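Local coordinates for protein homoserine O-acetyltransferase (Bacillus anthracis str. 'Ames Ancestor', PDB 3I1I) that probably transfers an acetyl group from acetyl-CoA to the hydroxyl of homoserine, giving O-acetylhomoserine for methionine synthesis, at residues E32-L37 against H56-Y61; S42-I47 against Q85-C90; S68-G73 against M152-G157. All blocks are in the same frame, centred on the assembly; numbering follows the deposited sequence.

Contact 1: E32-L37 against H56-Y61; sequences ETYGTL and HAAGKY
Glu32 holds CG in the crowded position between its backbone N and carbonyl carbon (chi1 73°), and the chain beyond runs extended, so its carboxylate reaches the loop 56-61. His56 has CG anti to its backbone N (chi1 -159°), which presents ND1 to that acid. The hydrogen bond from His56 ND1 to Glu32 OE2 is 2.8 Å long and nearly straight (167°), lying in the imidazole plane and using the syn lone pair of OE2. The other oxygen also spends its syn lone pair: Tyr61 OH donates to Glu32 OE1 at 2.5 Å. The two donor rings overlap, Tyr61 CE2 above the centre of the imidazole and His56 CE1 above that of the phenol. Tyr34 OH donates to Glu32 OE2 at 2.7 Å from above the carboxylate plane, and in turn accepts a bent bond from Ala58 N at 2.8 Å. Ala58 CB meanwhile sits over one face of the Tyr34 ring in a CH-pi contact. With Ser55 OG also bonded to OE1, each oxygen of this buried acid has two partners, an environment expected to favour the charged form. In the surrounding fold, Glu32 and Tyr34 pair through their backbones with strand 87-91, while Tyr34, Ala57 and Ala58 all pack on Ile75 of the short strand 75-76.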
loop_
_atom_site.group_PDB
_atom_site.type_symbol
_atom_site.label_atom_id
_atom_site.label_comp_id
_atom_site.label_asym_id
_atom_site.label_seq_id
_atom_site.Cartn_x
_atom_site.Cartn_y
_atom_site.Cartn_z
ATOM N N GLU A 32 -3.424 -28.837 18.188
ATOM C CA GLU A 32 -2.514 -29.403 19.140
ATOM C C GLU A 32 -3.009 -29.014 20.508
ATOM O O GLU A 32 -3.747 -28.050 20.615
ATOM C CB GLU A 32 -1.078 -28.937 18.856
ATOM C CG GLU A 32 -0.781 -27.489 19.203
ATOM C CD GLU A 32 0.510 -27.016 18.594
ATOM O OE1 GLU A 32 0.577 -27.043 17.347
ATOM O OE2 GLU A 32 1.444 -26.598 19.356
ATOM N N THR A 33 -2.637 -29.773 21.539
ATOM C CA THR A 33 -3.157 -29.586 22.899
ATOM C C THR A 33 -2.013 -29.664 23.901
ATOM O O THR A 33 -0.973 -30.245 23.633
ATOM C CB THR A 33 -4.241 -30.662 23.282
ATOM O OG1 THR A 33 -3.604 -31.926 23.578
ATOM C CG2 THR A 33 -5.290 -30.855 22.157
ATOM N N TYR A 34 -2.219 -29.070 25.064
ATOM C CA TYR A 34 -1.250 -29.060 26.127
ATOM C C TYR A 34 -1.998 -29.303 27.440
ATOM O O TYR A 34 -3.156 -28.928 27.584
ATOM C CB TYR A 34 -0.500 -27.727 26.211
ATOM C CG TYR A 34 -0.271 -27.011 24.898
ATOM C CD1 TYR A 34 0.735 -27.412 24.017
ATOM C CD2 TYR A 34 -1.030 -25.897 24.542
ATOM C CE1 TYR A 34 0.952 -26.737 22.795
ATOM C CE2 TYR A 34 -0.808 -25.225 23.332
ATOM C CZ TYR A 34 0.177 -25.647 22.466
ATOM O OH TYR A 34 0.400 -24.967 21.275
ATOM N N GLY A 35 -1.326 -29.926 28.410
ATOM C CA GLY A 35 -1.990 -30.284 29.670
ATOM C C GLY A 35 -2.937 -31.475 29.543
ATOM O O GLY A 35 -2.927 -32.193 28.545
ATOM N N THR A 36 -3.775 -31.645 30.560
ATOM C CA THR A 36 -4.593 -32.825 30.722
ATOM C C THR A 36 -6.053 -32.467 30.942
ATOM O O THR A 36 -6.394 -31.666 31.822
ATOM C CB THR A 36 -4.091 -33.640 31.950
ATOM O OG1 THR A 36 -2.693 -33.854 31.814
ATOM C CG2 THR A 36 -4.775 -35.005 32.086
ATOM N N LEU A 37 -6.922 -33.097 30.171
ATOM C CA LEU A 37 -8.347 -32.906 30.322
ATOM C C LEU A 37 -8.801 -33.538 31.643
ATOM O O LEU A 37 -8.454 -34.650 31.933
ATOM C CB LEU A 37 -9.021 -33.570 29.139
ATOM C CG LEU A 37 -10.503 -33.322 28.852
ATOM C CD1 LEU A 37 -10.774 -31.815 28.613
ATOM C CD2 LEU A 37 -10.903 -34.214 27.664
ATOM N N HIS A 56 0.468 -23.560 16.681
ATOM C CA HIS A 56 1.599 -23.682 17.601
ATOM C C HIS A 56 1.695 -22.534 18.582
ATOM O O HIS A 56 2.578 -21.695 18.509
ATOM C CB HIS A 56 2.911 -23.804 16.810
ATOM C CG HIS A 56 4.021 -24.414 17.598
ATOM N ND1 HIS A 56 3.817 -25.470 18.468
ATOM C CD2 HIS A 56 5.349 -24.143 17.629
ATOM C CE1 HIS A 56 4.974 -25.796 19.023
ATOM N NE2 HIS A 56 5.919 -25.008 18.525
ATOM N N ALA A 57 0.748 -22.506 19.502
ATOM C CA ALA A 57 0.678 -21.464 20.508
ATOM C C ALA A 57 1.746 -21.627 21.595
ATOM O O ALA A 57 2.080 -20.668 22.266
ATOM C CB ALA A 57 -0.718 -21.453 21.162
ATOM N N ALA A 58 2.224 -22.848 21.813
ATOM C CA ALA A 58 3.204 -23.097 22.896
ATOM C C ALA A 58 4.053 -24.336 22.654
ATOM O O ALA A 58 3.756 -25.201 21.809
ATOM C CB ALA A 58 2.501 -23.186 24.266
ATOM N N GLY A 59 5.165 -24.380 23.378
ATOM C CA GLY A 59 6.023 -25.550 23.392
ATOM C C GLY A 59 6.757 -25.725 22.089
ATOM O O GLY A 59 6.953 -24.755 21.340
ATOM N N LYS A 60 7.192 -26.972 21.867
ATOM C CA LYS A 60 8.018 -27.337 20.715
ATOM C C LYS A 60 7.634 -28.683 20.183
ATOM O O LYS A 60 7.180 -29.549 20.932
ATOM C CB LYS A 60 9.485 -27.420 21.097
ATOM C CG LYS A 60 10.015 -26.318 22.001
ATOM C CD LYS A 60 11.544 -26.349 21.996
ATOM C CE LYS A 60 12.155 -25.215 22.790
ATOM N NZ LYS A 60 13.613 -24.999 22.487
ATOM N N TYR A 61 7.861 -28.854 18.884
ATOM C CA TYR A 61 7.577 -30.096 18.193
ATOM C C TYR A 61 8.761 -31.094 18.263
ATOM O O TYR A 61 8.565 -32.287 18.114
ATOM C CB TYR A 61 7.251 -29.832 16.729
ATOM C CG TYR A 61 5.982 -29.063 16.466
ATOM C CD1 TYR A 61 4.747 -29.514 16.947
ATOM C CD2 TYR A 61 6.000 -27.909 15.692
ATOM C CE1 TYR A 61 3.575 -28.809 16.693
ATOM C CE2 TYR A 61 4.848 -27.211 15.423
ATOM C CZ TYR A 61 3.628 -27.666 15.931
ATOM O OH TYR A 61 2.486 -26.971 15.659
#

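Contact 2: S42-I47 against Q85-C90; sequences SNVILI and QYFVIC
Ile45 and Tyr86 cross obliquely, and the isoleucine tip does the touching: CD1 sits over one face of the phenol ring in a CH-pi contact, 3.7 Å from the centroid and displaced toward the rim. Ile45 reaches it because CG1 is anti to its carbonyl carbon and CD1 continues the extended chain (chi2 -177°). The opposite face of the Tyr86 ring is overlain by Gln85 CB, while Asn43 O lies at its edge. Further along the same face of the sheet, Ile47 and Val88 cross obliquely, CG1 to CG1 at 3.6 Å, and Ile47 CB lies beside Cys90 CB. On the other face, Val44 is set alongside Phe87, both pointing the same way, with Val44 CG2 at the ring edge near CD2. Val44 and Ile89 cross obliquely, the second branch, Val44 CG1, touching Ile89 CD1 at 3.7 Å.

Between these two layers, strands 44-47 and 87-90 run parallel, their axes 24° apart. They form adjacent strands of the alpha/beta-hydrolase sheet. Phe87 N to Asn43 O (2.7 Å) opens the ladder, Phe87 O and Ile45 O accept the next two bonds, and Ile47 N to Ile89 O (2.8 Å) closes it, almost straight at 178°. Before the strands begin, Asn43 ND2 donates a hydrogen bond to Gln85 O at 3.0 Å and is also bonded to Thr36 O, while OD1 accepts from Asn38 N. Helix 129-142 packs on Leu46 and Ile89, and Leu369 of helix 362-370 on Ile45 and Tyr86. The chemistry is therefore divided: backbone bonds set the register, largely apolar side chains pack on both faces, and the buried amide of Asn43 has its polar atoms satisfied where the ladder starts.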
loop_
_atom_site.group_PDB
_atom_site.type_symbol
_atom_site.label_atom_id
_atom_site.label_comp_id
_atom_site.label_asym_id
_atom_site.label_seq_id
_atom_site.Cartn_x
_atom_site.Cartn_y
_atom_site.Cartn_z
ATOM N N SER A 42 -14.033 -29.836 32.454
ATOM C CA SER A 42 -14.378 -28.477 32.836
ATOM C C SER A 42 -13.173 -27.548 32.820
ATOM O O SER A 42 -13.298 -26.394 33.208
ATOM C CB SER A 42 -14.956 -28.479 34.256
ATOM O OG SER A 42 -14.042 -29.113 35.124
ATOM N N ASN A 43 -12.019 -28.026 32.388
ATOM C CA ASN A 43 -10.795 -27.212 32.430
ATOM C C ASN A 43 -10.204 -26.886 31.041
ATOM O O ASN A 43 -8.992 -26.766 30.877
ATOM C CB ASN A 43 -9.760 -27.909 33.317
ATOM C CG ASN A 43 -9.283 -29.219 32.735
ATOM O OD1 ASN A 43 -9.999 -29.852 31.943
ATOM N ND2 ASN A 43 -8.050 -29.608 33.070
ATOM N N VAL A 44 -11.068 -26.737 30.048
ATOM C CA VAL A 44 -10.612 -26.497 28.675
ATOM C C VAL A 44 -10.537 -25.007 28.310
ATOM O O VAL A 44 -11.503 -24.256 28.495
ATOM C CB VAL A 44 -11.525 -27.199 27.636
ATOM C CG1 VAL A 44 -10.962 -27.023 26.204
ATOM C CG2 VAL A 44 -11.706 -28.693 28.005
ATOM N N ILE A 45 -9.384 -24.604 27.777
ATOM C CA ILE A 45 -9.169 -23.260 27.245
ATOM C C ILE A 45 -8.818 -23.382 25.777
ATOM O O ILE A 45 -7.873 -24.077 25.425
ATOM C CB ILE A 45 -8.021 -22.547 27.981
ATOM C CG1 ILE A 45 -8.356 -22.430 29.478
ATOM C CG2 ILE A 45 -7.784 -21.197 27.366
ATOM C CD1 ILE A 45 -7.323 -21.653 30.379
ATOM N N LEU A 46 -9.584 -22.735 24.918
ATOM C CA LEU A 46 -9.298 -22.724 23.494
ATOM C C LEU A 46 -8.578 -21.429 23.166
ATOM O O LEU A 46 -9.053 -20.377 23.549
ATOM C CB LEU A 46 -10.606 -22.829 22.690
ATOM C CG LEU A 46 -10.481 -22.741 21.165
ATOM C CD1 LEU A 46 -9.570 -23.845 20.587
ATOM C CD2 LEU A 46 -11.862 -22.722 20.519
ATOM N N ILE A 47 -7.413 -21.532 22.519
ATOM C CA ILE A 47 -6.585 -20.411 22.059
ATOM C C ILE A 47 -6.732 -20.326 20.542
ATOM O O ILE A 47 -6.651 -21.331 19.836
ATOM C CB ILE A 47 -5.069 -20.671 22.311
ATOM C CG1 ILE A 47 -4.767 -20.952 23.785
ATOM C CG2 ILE A 47 -4.201 -19.481 21.860
ATOM C CD1 ILE A 47 -5.095 -19.862 24.720
ATOM N N GLN A 85 -3.030 -27.175 35.231
ATOM C CA GLN A 85 -4.420 -27.022 35.653
ATOM C C GLN A 85 -5.413 -27.058 34.515
ATOM O O GLN A 85 -6.521 -27.553 34.677
ATOM C CB GLN A 85 -4.523 -25.694 36.321
ATOM C CG GLN A 85 -5.680 -25.583 37.218
ATOM C CD GLN A 85 -5.653 -24.276 37.960
ATOM O OE1 GLN A 85 -4.572 -23.780 38.350
ATOM N NE2 GLN A 85 -6.844 -23.697 38.169
ATOM N N TYR A 86 -5.025 -26.550 33.352
ATOM C CA TYR A 86 -5.943 -26.444 32.225
ATOM C C TYR A 86 -5.530 -27.350 31.056
ATOM O O TYR A 86 -4.345 -27.651 30.843
ATOM C CB TYR A 86 -6.029 -24.987 31.755
ATOM C CG TYR A 86 -6.650 -24.079 32.780
ATOM C CD1 TYR A 86 -7.957 -24.240 33.127
ATOM C CD2 TYR A 86 -5.921 -23.066 33.407
ATOM C CE1 TYR A 86 -8.553 -23.456 34.066
ATOM C CE2 TYR A 86 -6.518 -22.252 34.368
ATOM C CZ TYR A 86 -7.844 -22.457 34.685
ATOM O OH TYR A 86 -8.518 -21.700 35.621
ATOM N N PHE A 87 -6.531 -27.775 30.297
ATOM C CA PHE A 87 -6.296 -28.481 29.057
ATOM C C PHE A 87 -6.435 -27.421 27.970
ATOM O O PHE A 87 -7.523 -26.880 27.768
ATOM C CB PHE A 87 -7.344 -29.578 28.900
ATOM C CG PHE A 87 -7.207 -30.364 27.648
ATOM C CD1 PHE A 87 -6.069 -31.119 27.423
ATOM C CD2 PHE A 87 -8.194 -30.352 26.708
ATOM C CE1 PHE A 87 -5.922 -31.849 26.278
ATOM C CE2 PHE A 87 -8.065 -31.092 25.540
ATOM C CZ PHE A 87 -6.922 -31.845 25.326
ATOM N N VAL A 88 -5.351 -27.120 27.266
ATOM C CA VAL A 88 -5.338 -26.007 26.320
ATOM C C VAL A 88 -5.318 -26.517 24.891
ATOM O O VAL A 88 -4.534 -27.405 24.582
ATOM C CB VAL A 88 -4.109 -25.107 26.567
ATOM C CG1 VAL A 88 -4.026 -23.961 25.521
ATOM C CG2 VAL A 88 -4.111 -24.577 28.001
ATOM N N ILE A 89 -6.193 -25.975 24.028
ATOM C CA ILE A 89 -6.262 -26.378 22.620
ATOM C C ILE A 89 -6.014 -25.175 21.710
ATOM O O ILE A 89 -6.412 -24.053 22.008
ATOM C CB ILE A 89 -7.671 -26.918 22.231
ATOM C CG1 ILE A 89 -8.150 -27.964 23.235
ATOM C CG2 ILE A 89 -7.680 -27.461 20.754
ATOM C CD1 ILE A 89 -9.648 -28.369 23.074
ATOM N N CYS A 90 -5.375 -25.418 20.576
ATOM C CA CYS A 90 -5.201 -24.400 19.565
ATOM C C CYS A 90 -5.229 -25.063 18.219
ATOM O O CYS A 90 -4.662 -26.126 18.058
ATOM C CB CYS A 90 -3.856 -23.727 19.784
ATOM S SG CYS A 90 -3.627 -22.270 18.725
#

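Contact 3: S68-G73 against M152-G157; sequences SGWWDG and MGPSAG
Segment 152-157 carries the pattern Gly153-Pro154-Ser155-Ala156-Gly157, consistent with the nucleophile elbow of the alpha/beta-hydrolase fold, a sharp turn between strand 150-154 and helix 156-167. Two consecutive tryptophans of the loop 68-73 pack against its strand end. Met152, present as selenomethionine, comes first. Its CG lies in the crowded position and its chain bends at the end, bringing CE obliquely to the indole of Trp71, 3.9 Å from CZ3. Gly153 follows, and here the backbone itself makes the contact, its C lying 4.0 Å from Trp71 CH2.

Pro154 is the hub. Its ring meets both indoles tip to tip: CD stands over the face of the six-membered ring of Trp71, 4.0 Å from the centroid, in a CH-pi contact, while CG touches Trp70 CZ3 at 3.7 Å. Trp70 also rests on Trp71, its CZ3 on the same face of that indole as the proline CD. The chi1 of Trp71, -113°, is far from a staggered value, and its NE1 is bonded to Gly354 O; Trp70 NE1 is held by Thr54 O. The packing is thus apolar, with the indole N-H groups bonded elsewhere. The tryptophans meet the residues leading up to the presumed nucleophile, Pro154 above all, and do not touch the serine itself.

Ser155, at the N-cap position, has the positive phi and unusual psi (61° and -123°) of a strained elbow. Its OG is hydrogen-bonded to His351 NE2, and with Asp318 the pair probably forms the catalytic triad. The helix begins at Ala156, and the turn is closed by a weak backbone bond, Gly157 N to Pro154 O, of 2.8 Å.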
loop_
_atom_site.group_PDB
_atom_site.type_symbol
_atom_site.label_atom_id
_atom_site.label_comp_id
_atom_site.label_asym_id
_atom_site.label_seq_id
_atom_site.Cartn_x
_atom_site.Cartn_y
_atom_site.Cartn_z
ATOM N N SER A 68 10.019 -21.593 20.355
ATOM C CA SER A 68 8.790 -22.117 20.888
ATOM C C SER A 68 7.596 -21.418 20.251
ATOM O O SER A 68 7.740 -20.469 19.533
ATOM C CB SER A 68 8.733 -21.869 22.380
ATOM O OG SER A 68 9.909 -22.332 22.976
ATOM N N GLY A 69 6.409 -21.899 20.561
ATOM C CA GLY A 69 5.189 -21.366 19.996
ATOM C C GLY A 69 4.915 -19.938 20.390
ATOM O O GLY A 69 5.448 -19.427 21.353
ATOM N N TRP A 70 4.026 -19.316 19.649
ATOM C CA TRP A 70 3.929 -17.854 19.633
ATOM C C TRP A 70 3.414 -17.177 20.932
ATOM O O TRP A 70 3.575 -15.966 21.111
ATOM C CB TRP A 70 3.154 -17.426 18.397
ATOM C CG TRP A 70 1.838 -18.046 18.258
ATOM C CD1 TRP A 70 1.521 -19.109 17.485
ATOM C CD2 TRP A 70 0.635 -17.657 18.935
ATOM N NE1 TRP A 70 0.190 -19.412 17.624
ATOM C CE2 TRP A 70 -0.382 -18.529 18.507
ATOM C CE3 TRP A 70 0.318 -16.639 19.836
ATOM C CZ2 TRP A 70 -1.724 -18.428 18.956
ATOM C CZ3 TRP A 70 -1.034 -16.520 20.286
ATOM C CH2 TRP A 70 -2.024 -17.430 19.850
ATOM N N TRP A 71 2.804 -17.939 21.831
ATOM C CA TRP A 71 2.367 -17.429 23.144
ATOM C C TRP A 71 2.963 -18.270 24.271
ATOM O O TRP A 71 2.363 -18.407 25.361
ATOM C CB TRP A 71 0.827 -17.379 23.240
ATOM C CG TRP A 71 0.205 -16.006 23.325
ATOM C CD1 TRP A 71 0.828 -14.809 23.152
ATOM C CD2 TRP A 71 -1.180 -15.697 23.559
ATOM N NE1 TRP A 71 -0.069 -13.769 23.289
ATOM C CE2 TRP A 71 -1.310 -14.288 23.524
ATOM C CE3 TRP A 71 -2.326 -16.475 23.781
ATOM C CZ2 TRP A 71 -2.520 -13.638 23.733
ATOM C CZ3 TRP A 71 -3.545 -15.832 23.990
ATOM C CH2 TRP A 71 -3.632 -14.422 23.965
ATOM N N ASP A 72 4.168 -18.788 24.034
ATOM C CA ASP A 72 4.799 -19.723 24.968
ATOM C C ASP A 72 4.963 -19.135 26.350
ATOM O O ASP A 72 4.796 -19.835 27.352
ATOM C CB ASP A 72 6.153 -20.214 24.467
ATOM C CG ASP A 72 6.699 -21.354 25.311
ATOM O OD1 ASP A 72 6.210 -22.520 25.181
ATOM O OD2 ASP A 72 7.600 -21.081 26.139
ATOM N N GLY A 73 5.272 -17.844 26.422
ATOM C CA GLY A 73 5.423 -17.185 27.701
ATOM C C GLY A 73 4.187 -17.175 28.585
ATOM O O GLY A 73 4.310 -17.020 29.795
HETATM N N MSE A 152 -9.895 -17.525 23.881
HETATM C CA MSE A 152 -9.031 -16.358 23.842
HETATM C C MSE A 152 -8.077 -16.375 22.678
HETATM O O MSE A 152 -7.836 -17.404 22.081
HETATM C CB MSE A 152 -8.249 -16.245 25.129
HETATM C CG MSE A 152 -7.441 -17.446 25.444
HETATM SE SE MSE A 152 -6.752 -17.308 27.321
HETATM C CE MSE A 152 -5.720 -15.507 27.223
ATOM N N GLY A 153 -7.564 -15.193 22.382
ATOM C CA GLY A 153 -6.633 -14.986 21.313
ATOM C C GLY A 153 -6.296 -13.511 21.090
ATOM O O GLY A 153 -7.037 -12.593 21.530
ATOM N N PRO A 154 -5.151 -13.266 20.416
ATOM C CA PRO A 154 -4.785 -11.901 20.052
ATOM C C PRO A 154 -5.197 -11.634 18.639
ATOM O O PRO A 154 -5.084 -12.519 17.811
ATOM C CB PRO A 154 -3.263 -11.909 20.170
ATOM C CG PRO A 154 -2.880 -13.319 19.674
ATOM C CD PRO A 154 -4.039 -14.212 20.200
ATOM N N SER A 155 -5.716 -10.436 18.391
ATOM C CA SER A 155 -5.945 -9.908 17.022
ATOM C C SER A 155 -6.910 -10.785 16.233
ATOM O O SER A 155 -8.010 -10.991 16.716
ATOM C CB SER A 155 -4.628 -9.684 16.306
ATOM O OG SER A 155 -4.812 -8.953 15.101
ATOM N N ALA A 156 -6.559 -11.320 15.059
ATOM C CA ALA A 156 -7.518 -12.244 14.388
ATOM C C ALA A 156 -7.939 -13.374 15.317
ATOM O O ALA A 156 -9.072 -13.828 15.259
ATOM C CB ALA A 156 -6.961 -12.826 13.074
ATOM N N GLY A 157 -7.036 -13.801 16.191
ATOM C CA GLY A 157 -7.360 -14.808 17.187
ATOM C C GLY A 157 -8.462 -14.338 18.138
ATOM O O GLY A 157 -9.357 -15.124 18.526
#

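All three contacts are buried, yet their chemistry follows their place in the fold. Contact 2 is sheet core, two neighbouring parallel strands joined by backbone bonds. Contact 1 ties a strand bordering that pair to the loop after strand 44-48, through a polar network on one acid. Contact 3 brings a later part of the same loop onto the presumed nucleophile elbow by apolar packing, two indoles on proline, selenomethionine and glycine, and lies nearest the chain centre. Strand 24-34 bonds to 87-91 and strand 44-48 to 150-154, so all three contacts draw on strands of one sheet. Contacts 1 and 3 also meet directly, through a backbone bond between Ala57 and Trp71 and one from Gly59 N to the Asp72 side chain.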